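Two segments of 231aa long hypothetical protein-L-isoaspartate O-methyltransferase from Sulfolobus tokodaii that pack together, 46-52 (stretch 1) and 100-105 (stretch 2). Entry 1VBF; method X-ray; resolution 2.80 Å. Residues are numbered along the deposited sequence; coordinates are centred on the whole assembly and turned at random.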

# COMPACT_ATOMS: atom_id res chain seq x y z
N PRO B 46 -10.81 -18.17 -20.02
CA PRO B 46 -10.65 -17.06 -20.95
C PRO B 46 -11.41 -17.29 -22.24
O PRO B 46 -11.19 -18.31 -22.90
CB PRO B 46 -9.15 -17.03 -21.21
CG PRO B 46 -8.57 -17.81 -20.08
CD PRO B 46 -9.55 -18.90 -19.88
N ILE B 47 -12.27 -16.36 -22.60
CA ILE B 47 -13.04 -16.47 -23.83
C ILE B 47 -12.77 -15.27 -24.75
O ILE B 47 -12.55 -15.42 -25.94
CB ILE B 47 -14.53 -16.52 -23.53
CG1 ILE B 47 -14.81 -17.68 -22.58
CG2 ILE B 47 -15.30 -16.65 -24.83
CD1 ILE B 47 -14.41 -19.01 -23.14
N LEU B 48 -12.79 -14.09 -24.16
CA LEU B 48 -12.53 -12.86 -24.90
C LEU B 48 -11.65 -11.95 -24.05
O LEU B 48 -11.64 -12.07 -22.83
CB LEU B 48 -13.84 -12.15 -25.22
CG LEU B 48 -14.71 -12.69 -26.37
CD1 LEU B 48 -15.94 -11.80 -26.56
CD2 LEU B 48 -13.88 -12.72 -27.66
N PRO B 49 -10.92 -11.02 -24.68
CA PRO B 49 -10.08 -10.12 -23.89
C PRO B 49 -10.93 -9.44 -22.82
O PRO B 49 -11.91 -8.77 -23.12
CB PRO B 49 -9.56 -9.14 -24.93
CG PRO B 49 -9.47 -9.98 -26.16
CD PRO B 49 -10.77 -10.74 -26.12
N GLY B 50 -10.57 -9.64 -21.56
CA GLY B 50 -11.32 -9.05 -20.47
C GLY B 50 -12.55 -9.84 -20.05
O GLY B 50 -13.19 -9.46 -19.06
N ILE B 51 -12.87 -10.93 -20.75
CA ILE B 51 -14.06 -11.72 -20.42
C ILE B 51 -13.86 -13.22 -20.18
O ILE B 51 -13.32 -13.93 -21.02
CB ILE B 51 -15.10 -11.56 -21.51
CG1 ILE B 51 -15.28 -10.09 -21.84
CG2 ILE B 51 -16.41 -12.14 -21.06
CD1 ILE B 51 -16.13 -9.85 -23.03
N ASN B 52 -14.32 -13.69 -19.02
CA ASN B 52 -14.20 -15.09 -18.64
C ASN B 52 -15.52 -15.78 -18.40
O ASN B 52 -16.58 -15.15 -18.31
CB ASN B 52 -13.40 -15.22 -17.35
CG ASN B 52 -11.99 -14.67 -17.46
OD1 ASN B 52 -11.26 -14.96 -18.40
ND2 ASN B 52 -11.60 -13.87 -16.47
N ILE B 100 -24.17 -8.20 -23.64
CA ILE B 100 -23.83 -6.86 -24.11
C ILE B 100 -22.73 -6.80 -25.15
O ILE B 100 -22.65 -5.84 -25.93
CB ILE B 100 -23.43 -5.94 -22.91
CG1 ILE B 100 -23.44 -4.48 -23.32
CG2 ILE B 100 -22.04 -6.27 -22.41
CD1 ILE B 100 -23.39 -3.53 -22.13
N ASN B 101 -21.89 -7.82 -25.17
CA ASN B 101 -20.76 -7.87 -26.09
C ASN B 101 -21.17 -8.61 -27.34
O ASN B 101 -21.58 -9.76 -27.28
CB ASN B 101 -19.58 -8.57 -25.40
CG ASN B 101 -18.38 -8.71 -26.31
OD1 ASN B 101 -18.40 -9.45 -27.29
ND2 ASN B 101 -17.31 -8.01 -25.97
N GLU B 102 -21.06 -7.92 -28.47
CA GLU B 102 -21.46 -8.51 -29.72
C GLU B 102 -20.71 -9.78 -30.12
O GLU B 102 -21.35 -10.76 -30.49
CB GLU B 102 -21.37 -7.48 -30.85
CG GLU B 102 -21.83 -8.05 -32.20
CD GLU B 102 -22.42 -7.01 -33.15
OE1 GLU B 102 -22.56 -7.34 -34.36
OE2 GLU B 102 -22.74 -5.89 -32.71
N LYS B 103 -19.39 -9.78 -30.05
CA LYS B 103 -18.63 -10.97 -30.41
C LYS B 103 -19.08 -12.17 -29.60
O LYS B 103 -19.21 -13.27 -30.13
CB LYS B 103 -17.14 -10.73 -30.21
CG LYS B 103 -16.63 -9.57 -31.00
CD LYS B 103 -15.13 -9.49 -30.98
CE LYS B 103 -14.62 -8.28 -31.74
NZ LYS B 103 -15.06 -8.37 -33.16
N MSE B 104 -19.33 -11.96 -28.32
CA MSE B 104 -19.80 -13.00 -27.43
C MSE B 104 -21.19 -13.48 -27.86
O MSE B 104 -21.48 -14.68 -27.87
CB MSE B 104 -19.86 -12.46 -26.00
CG MSE B 104 -20.22 -13.50 -24.94
SE MSE B 104 -18.88 -14.89 -24.59
CE MSE B 104 -17.46 -14.37 -25.81
N TYR B 105 -22.05 -12.52 -28.21
CA TYR B 105 -23.42 -12.76 -28.67
C TYR B 105 -23.41 -13.66 -29.91
O TYR B 105 -24.24 -14.57 -30.06
CB TYR B 105 -24.06 -11.41 -29.04
CG TYR B 105 -25.46 -11.49 -29.61
CD1 TYR B 105 -26.53 -11.86 -28.81
CD2 TYR B 105 -25.71 -11.25 -30.97
CE1 TYR B 105 -27.81 -11.98 -29.34
CE2 TYR B 105 -26.98 -11.37 -31.50
CZ TYR B 105 -28.02 -11.74 -30.67
OH TYR B 105 -29.29 -11.87 -31.18

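The contact joins a tight strand-turn-strand to the first turn of a helix, and no hydrogen bond crosses between the two stretches. What holds them is side-chain packing over a modest buried area, 250 Å² with both sides summed. The most heavily covered residues are the selenomethionine Met104, with 69 Å² covered by the other stretch, and Leu48, with 65 Å²; their CA atoms, 7.7 Å apart, are the nearest CA pair across the two stretches. That spacing leaves the main chains well separated and gives the space between them to side chains.

Within each stretch, local hydrogen bonds fix the backbone shape. In the first stretch, Leu48 to Ile51 form a type II beta turn, closed by a bond of 2.7 Å from Ile51 N to Leu48 O. The return bond, from Leu48 N to Ile51 O, measures 3.2 Å, and Ile51 O also accepts from Ile47 N at 3.1 Å. Gly50 sits at phi/psi 84/-4, where a CB would be jammed against the carbonyl oxygen of Pro49; this alone accounts for glycine, since an ideal CB there would find nothing of the second stretch within 5.5 Å. The turn brings Leu48 and Ile51 side by side, and both direct their CA-to-CB bonds toward the second stretch.

In the second stretch, Asn101 is the N-cap. Its OD1 accepts from Met104 N at 2.9 Å with an N-H...O angle of 163°, nearly straight, so one of the amide groups left without a carbonyl partner at the start of the helix is satisfied. Asn101 OD1 also lies 3.0 Å from Lys103 N, but the angle there is poor and the proximity is not a hydrogen bond. The first helical backbone bond, from Tyr105 N to Asn101 O at 3.0 Å, completes the turn.

Leu48, with chi1 at -77° (m) and chi2 at -178° (t), extends its CD1 into this helix start. That methyl lies 3.1 Å from Met104 CE, a very short distance for two methyl carbons; at 2.80 Å resolution it is better read as tight apolar packing than as a precise separation. The same CD1 is 4.0 Å from Lys103 CB and 3.5 Å from Asn101 OD1. The Lys103 contact involves the aliphatic base of the side chain, whose end leads away, so the charged amine has no part in it. The approach to OD1 places a methyl beside the capping oxygen without bonding to it.

Met104 reaches back with chi1 at -175° (t) and chi2 at 69° (p). Beyond its SE atom, CE also meets Ile47 CG2 at 3.3 Å, so one terminal methyl touches two consecutive strand residues. All three of these residues are buried, as befits an apolar cluster.

Ile51 contributes a further contact. Its CD1 stands 3.7 Å from Asn101 ND2, a van der Waals approach, since a methyl carbon cannot accept a conventional hydrogen bond. Asn101 therefore packs against Leu48 and Ile51 while its OD1 serves the helix cap.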